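PDB 2ZWN: multicopper oxidase from Metagenomes, which probably catalyses the four-electron reduction of dioxygen to water while oxidising phenolic or similar substrates. Local coordinates for residues Thr100-Cys105 / Gly234-Val239; His204-Asp209 / Ile250-Val255. All coordinates share one frame; numbering follows the deposited sequence.

Contact 1. Residues Thr100-Cys105 / Gly234-Val239; sequences TLWYHC and GERYDV. With CU (copper (II) ion), chain D; C2O (Cu-O-Cu linkage), chain E.
Thr100 O takes both NE and NH2 of Arg236, a side-on grip in which the oxygen lies close to the guanidinium plane. The NE bond is 2.9 Å from Arg236 NE to Thr100 O; its donor is tilted from the carbonyl plane, whereas NH2 approaches within that plane. Beside this grip, Thr100 OG1 donates to the syn lone pair of Asp238 OD1, 2.7 Å away, and a water accepting from Thr100 N donates in turn to Asp238 OD2. Thr100 CG2 meanwhile slides past Arg236 CG at 3.8 Å. Trp102 brings its CD1 to 3.6 Å from Arg236 CD and over one face of the guanidinium, whose plane is turned 38° from the indole. Bends at chi2 (86°) and chi3 (64°) fold the arginine back, so that its NH1 also reaches Gly234 O of its own segment. Replacing Arg236 by an alanine is likely to leave the Thr100 and Gly234 carbonyls without these donors and to open a gap beside the indole. Further out, Asp227 of the second subunit forms a salt bridge with Arg236 NH2, while Lys190 pairs with Asp238. One indole face receives His104 CD2, and His104 NE2 lies 2.0 Å from CU3 of the Cu-O-Cu group. Cys105 SG binds a separate copper at 2.2 Å, together with His57 and His112, the ligand set of a type 1 copper centre. The arrangement joins two cupredoxin domains, with the Cys-His segment of a multicopper oxidase on one side of the seam.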
# COMPACT_ATOMS: atom_id res chain seq x y z
N THR A 100 -13.59 3.31 15.35
CA THR A 100 -12.18 3.38 15.69
C THR A 100 -11.56 4.67 15.17
O THR A 100 -11.26 4.77 13.98
CB THR A 100 -11.41 2.19 15.10
OG1 THR A 100 -12.09 0.98 15.43
CG2 THR A 100 -9.97 2.14 15.63
N LEU A 101 -11.39 5.63 16.06
CA LEU A 101 -10.70 6.88 15.75
C LEU A 101 -9.38 6.93 16.49
O LEU A 101 -9.03 6.01 17.24
CB LEU A 101 -11.56 8.08 16.16
CG LEU A 101 -13.05 8.00 15.80
CD1 LEU A 101 -13.77 9.31 16.14
CD2 LEU A 101 -13.24 7.66 14.32
N TRP A 102 -8.63 8.00 16.29
CA TRP A 102 -7.42 8.19 17.07
C TRP A 102 -7.07 9.66 17.20
O TRP A 102 -7.73 10.52 16.62
CB TRP A 102 -6.26 7.35 16.50
CG TRP A 102 -5.76 7.70 15.13
CD1 TRP A 102 -6.48 7.79 13.98
CD2 TRP A 102 -4.39 7.94 14.77
NE1 TRP A 102 -5.65 8.11 12.92
CE2 TRP A 102 -4.36 8.20 13.39
CE3 TRP A 102 -3.19 7.99 15.50
CZ2 TRP A 102 -3.18 8.50 12.71
CZ3 TRP A 102 -2.03 8.28 14.83
CH2 TRP A 102 -2.02 8.53 13.44
N TYR A 103 -6.06 9.95 18.00
CA TYR A 103 -5.66 11.33 18.20
C TYR A 103 -4.15 11.41 18.14
O TYR A 103 -3.45 10.45 18.48
CB TYR A 103 -6.21 11.89 19.52
CG TYR A 103 -5.71 11.19 20.76
CD1 TYR A 103 -4.55 11.61 21.39
CD2 TYR A 103 -6.38 10.10 21.30
CE1 TYR A 103 -4.07 10.97 22.51
CE2 TYR A 103 -5.90 9.44 22.44
CZ TYR A 103 -4.74 9.89 23.03
OH TYR A 103 -4.24 9.27 24.16
N HIS A 104 -3.64 12.52 17.63
CA HIS A 104 -2.20 12.70 17.54
C HIS A 104 -1.84 14.17 17.43
O HIS A 104 -2.68 15.00 17.06
CB HIS A 104 -1.62 11.94 16.35
CG HIS A 104 -2.21 12.30 15.03
ND1 HIS A 104 -1.79 13.39 14.29
CD2 HIS A 104 -3.15 11.68 14.27
CE1 HIS A 104 -2.46 13.44 13.16
NE2 HIS A 104 -3.29 12.42 13.12
N CYS A 105 -0.59 14.47 17.73
CA CYS A 105 -0.09 15.83 17.57
C CYS A 105 -0.11 16.18 16.09
O CYS A 105 0.02 15.30 15.23
CB CYS A 105 1.33 15.98 18.12
SG CYS A 105 1.91 17.70 18.05
N GLY A 234 -2.39 6.60 8.89
CA GLY A 234 -3.68 7.27 9.07
C GLY A 234 -4.86 6.32 9.08
O GLY A 234 -5.89 6.64 9.67
N GLU A 235 -4.72 5.16 8.44
CA GLU A 235 -5.84 4.24 8.30
C GLU A 235 -6.14 3.45 9.56
O GLU A 235 -5.26 3.22 10.39
CB GLU A 235 -5.55 3.21 7.21
CG GLU A 235 -5.34 3.74 5.82
CD GLU A 235 -5.35 2.60 4.82
OE1 GLU A 235 -4.34 1.86 4.77
OE2 GLU A 235 -6.36 2.41 4.13
N ARG A 236 -7.39 3.02 9.69
CA ARG A 236 -7.75 1.97 10.64
C ARG A 236 -8.58 0.90 9.94
O ARG A 236 -9.36 1.20 9.02
CB ARG A 236 -8.52 2.51 11.84
CG ARG A 236 -7.69 3.35 12.81
CD ARG A 236 -7.62 4.80 12.38
NE ARG A 236 -8.94 5.42 12.41
CZ ARG A 236 -9.41 6.29 11.51
NH1 ARG A 236 -8.67 6.68 10.49
NH2 ARG A 236 -10.64 6.75 11.65
N TYR A 237 -8.37 -0.34 10.34
CA TYR A 237 -9.21 -1.46 9.94
C TYR A 237 -9.65 -2.19 11.19
O TYR A 237 -8.83 -2.41 12.08
CB TYR A 237 -8.45 -2.41 9.02
CG TYR A 237 -8.19 -1.82 7.66
CD1 TYR A 237 -9.08 -2.01 6.62
CD2 TYR A 237 -7.06 -1.05 7.43
CE1 TYR A 237 -8.86 -1.46 5.37
CE2 TYR A 237 -6.82 -0.49 6.18
CZ TYR A 237 -7.72 -0.70 5.16
OH TYR A 237 -7.50 -0.14 3.92
N ASP A 238 -10.93 -2.53 11.27
CA ASP A 238 -11.43 -3.43 12.30
C ASP A 238 -11.66 -4.77 11.65
O ASP A 238 -12.22 -4.85 10.55
CB ASP A 238 -12.77 -2.99 12.89
CG ASP A 238 -12.71 -1.65 13.62
OD1 ASP A 238 -11.73 -0.89 13.48
OD2 ASP A 238 -13.69 -1.36 14.32
N VAL A 239 -11.27 -5.83 12.35
CA VAL A 239 -11.53 -7.18 11.90
C VAL A 239 -12.10 -8.02 13.04
O VAL A 239 -12.06 -7.61 14.21
CB VAL A 239 -10.26 -7.85 11.33
CG1 VAL A 239 -9.62 -6.97 10.24
CG2 VAL A 239 -9.26 -8.16 12.45
CU CU D . 3.93 17.57 19.00
CU2 C2O E . -3.95 16.05 9.27
CU3 C2O E . -4.26 11.61 11.53
O1 C2O E . -4.11 14.00 10.41
O HOH W 1 -15.05 0.89 14.31

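Contact 2. Residues His204-Asp209 / Ile250-Val255; sequences HSHGHD and IFHDHV. With CU (copper (II) ion), chain G; C2O (Cu-O-Cu linkage), chain F.
His204 N donates to His252 O at 2.8 Å, and the return bond from His252 N to His204 O makes these residues an antiparallel hydrogen-bonded pair. One step on, Ser205 and Phe251 form a non-hydrogen-bonded pair, with Ser205 CB over one face of the phenyl ring. His206 N, within the type II turn from Ser205 to His208, donates to Ile250 O at 3.0 Å. The imidazoles of His204, His206, His252 and His254 cluster about the metals. With CG anti to the backbone N (chi1 172°), His204 directs an edge toward the face of His252, their planes 79° apart, and its NE2 binds a copper ion at 1.9 Å. His206 and His252 meet rim to rim; each NE2 lies 2.0 Å from CU3 of the Cu-O-Cu group. Asp73 of the third subunit is the polar partner of the His206 ring. His254 NE2 lies 2.2 Å from CU2, the other copper of that group. Asp227 O holds His204 ND1, so the second-shell carbonyl helps fix the ring. His60, His62, His104 and His106 of the third subunit complete the ligation, consistent with a trinuclear site built between subunits, where dioxygen would probably be reduced.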
# COMPACT_ATOMS: atom_id res chain seq x y z
N HIS A 204 -0.56 -10.15 9.28
CA HIS A 204 -0.93 -11.51 8.91
C HIS A 204 -1.17 -12.35 10.15
O HIS A 204 -0.30 -12.47 11.01
CB HIS A 204 0.19 -12.15 8.09
CG HIS A 204 -0.03 -13.61 7.83
ND1 HIS A 204 -1.24 -14.12 7.41
CD2 HIS A 204 0.81 -14.66 7.93
CE1 HIS A 204 -1.13 -15.43 7.26
NE2 HIS A 204 0.10 -15.78 7.57
N SER A 205 -2.35 -12.96 10.22
CA SER A 205 -2.70 -13.86 11.31
C SER A 205 -2.58 -15.33 10.90
O SER A 205 -3.32 -15.80 10.04
CB SER A 205 -4.13 -13.59 11.77
OG SER A 205 -5.05 -13.70 10.70
N HIS A 206 -1.67 -16.06 11.54
CA HIS A 206 -1.58 -17.50 11.31
C HIS A 206 -2.81 -18.18 11.91
O HIS A 206 -3.41 -17.68 12.86
CB HIS A 206 -0.34 -18.12 11.94
CG HIS A 206 0.94 -17.77 11.27
ND1 HIS A 206 1.98 -18.67 11.12
CD2 HIS A 206 1.37 -16.61 10.69
CE1 HIS A 206 2.98 -18.09 10.49
NE2 HIS A 206 2.64 -16.84 10.21
N GLY A 207 -3.17 -19.32 11.33
CA GLY A 207 -4.22 -20.18 11.87
C GLY A 207 -5.66 -19.70 11.74
O GLY A 207 -6.58 -20.42 12.13
N HIS A 208 -5.85 -18.49 11.22
CA HIS A 208 -7.16 -17.85 11.19
C HIS A 208 -7.26 -16.90 10.00
O HIS A 208 -6.27 -16.29 9.59
CB HIS A 208 -7.39 -17.01 12.45
CG HIS A 208 -7.12 -17.73 13.73
ND1 HIS A 208 -5.85 -17.99 14.19
CD2 HIS A 208 -7.96 -18.22 14.67
CE1 HIS A 208 -5.92 -18.63 15.34
NE2 HIS A 208 -7.19 -18.77 15.66
N ASP A 209 -8.47 -16.77 9.48
CA ASP A 209 -8.81 -15.65 8.61
C ASP A 209 -9.42 -14.53 9.45
O ASP A 209 -9.99 -14.76 10.51
CB ASP A 209 -9.78 -16.09 7.52
CG ASP A 209 -9.14 -17.04 6.54
OD1 ASP A 209 -8.00 -16.76 6.12
OD2 ASP A 209 -9.76 -18.06 6.21
N ILE A 250 1.37 -17.40 15.44
CA ILE A 250 2.05 -16.12 15.34
C ILE A 250 1.21 -15.14 14.50
O ILE A 250 0.41 -15.55 13.66
CB ILE A 250 3.50 -16.30 14.80
CG1 ILE A 250 4.36 -15.07 15.05
CG2 ILE A 250 3.50 -16.69 13.33
CD1 ILE A 250 5.85 -15.29 14.76
N PHE A 251 1.37 -13.85 14.77
CA PHE A 251 0.50 -12.81 14.23
C PHE A 251 1.44 -11.62 14.07
O PHE A 251 1.92 -11.09 15.06
CB PHE A 251 -0.61 -12.55 15.25
CG PHE A 251 -1.71 -11.62 14.78
CD1 PHE A 251 -2.79 -11.39 15.63
CD2 PHE A 251 -1.71 -10.99 13.54
CE1 PHE A 251 -3.82 -10.54 15.26
CE2 PHE A 251 -2.75 -10.14 13.17
CZ PHE A 251 -3.80 -9.92 14.03
N HIS A 252 1.73 -11.22 12.84
CA HIS A 252 2.83 -10.29 12.62
C HIS A 252 2.75 -9.50 11.33
O HIS A 252 2.01 -9.84 10.41
CB HIS A 252 4.15 -11.07 12.64
CG HIS A 252 4.28 -12.04 11.51
ND1 HIS A 252 4.95 -11.75 10.35
CD2 HIS A 252 3.79 -13.30 11.37
CE1 HIS A 252 4.87 -12.79 9.53
NE2 HIS A 252 4.18 -13.74 10.13
N ASP A 253 3.54 -8.43 11.28
CA ASP A 253 3.78 -7.67 10.06
C ASP A 253 4.56 -8.56 9.10
O ASP A 253 5.63 -9.09 9.46
CB ASP A 253 4.56 -6.40 10.42
CG ASP A 253 4.69 -5.41 9.26
OD1 ASP A 253 4.32 -5.72 8.11
OD2 ASP A 253 5.19 -4.28 9.54
N HIS A 254 4.04 -8.71 7.89
CA HIS A 254 4.62 -9.60 6.89
C HIS A 254 5.60 -8.87 5.97
O HIS A 254 6.19 -9.49 5.07
CB HIS A 254 3.50 -10.24 6.06
CG HIS A 254 3.85 -11.59 5.49
ND1 HIS A 254 4.85 -11.77 4.56
CD2 HIS A 254 3.29 -12.81 5.69
CE1 HIS A 254 4.91 -13.05 4.23
NE2 HIS A 254 3.98 -13.70 4.90
N VAL A 255 5.77 -7.56 6.16
CA VAL A 255 6.79 -6.84 5.41
C VAL A 255 8.15 -7.30 5.92
O VAL A 255 8.49 -7.08 7.08
CB VAL A 255 6.65 -5.31 5.54
CG1 VAL A 255 7.83 -4.61 4.85
CG2 VAL A 255 5.31 -4.84 4.95
CU CU G . 1.13 -17.32 7.49
CU2 C2O F . 3.45 -15.79 4.76
CU3 C2O F . 4.22 -15.69 9.65
O1 C2O F . 3.89 -15.78 7.31

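In the fold
From the N terminus, the chain builds the N-terminal cupredoxin domain, which includes strand 101-104, then crosses into the second domain, whose strands include 201-205, 236-242 and 248-253. Contact 1 closes a long loop of 128 intervening residues by returning 234-239 to 100-105, which ties the two domains together. Contact 2 closes a loop of 40 residues between neighbouring strands of one sheet in the second domain. The loops cross: 204-209 falls inside the first, 250-255 beyond it. The contacts do not touch, their centres lying about 20 Å apart, yet both reach intersubunit copper sites: His104 of contact 1 shares one with His254 of the second subunit, mirroring the third-subunit partnership of contact 2.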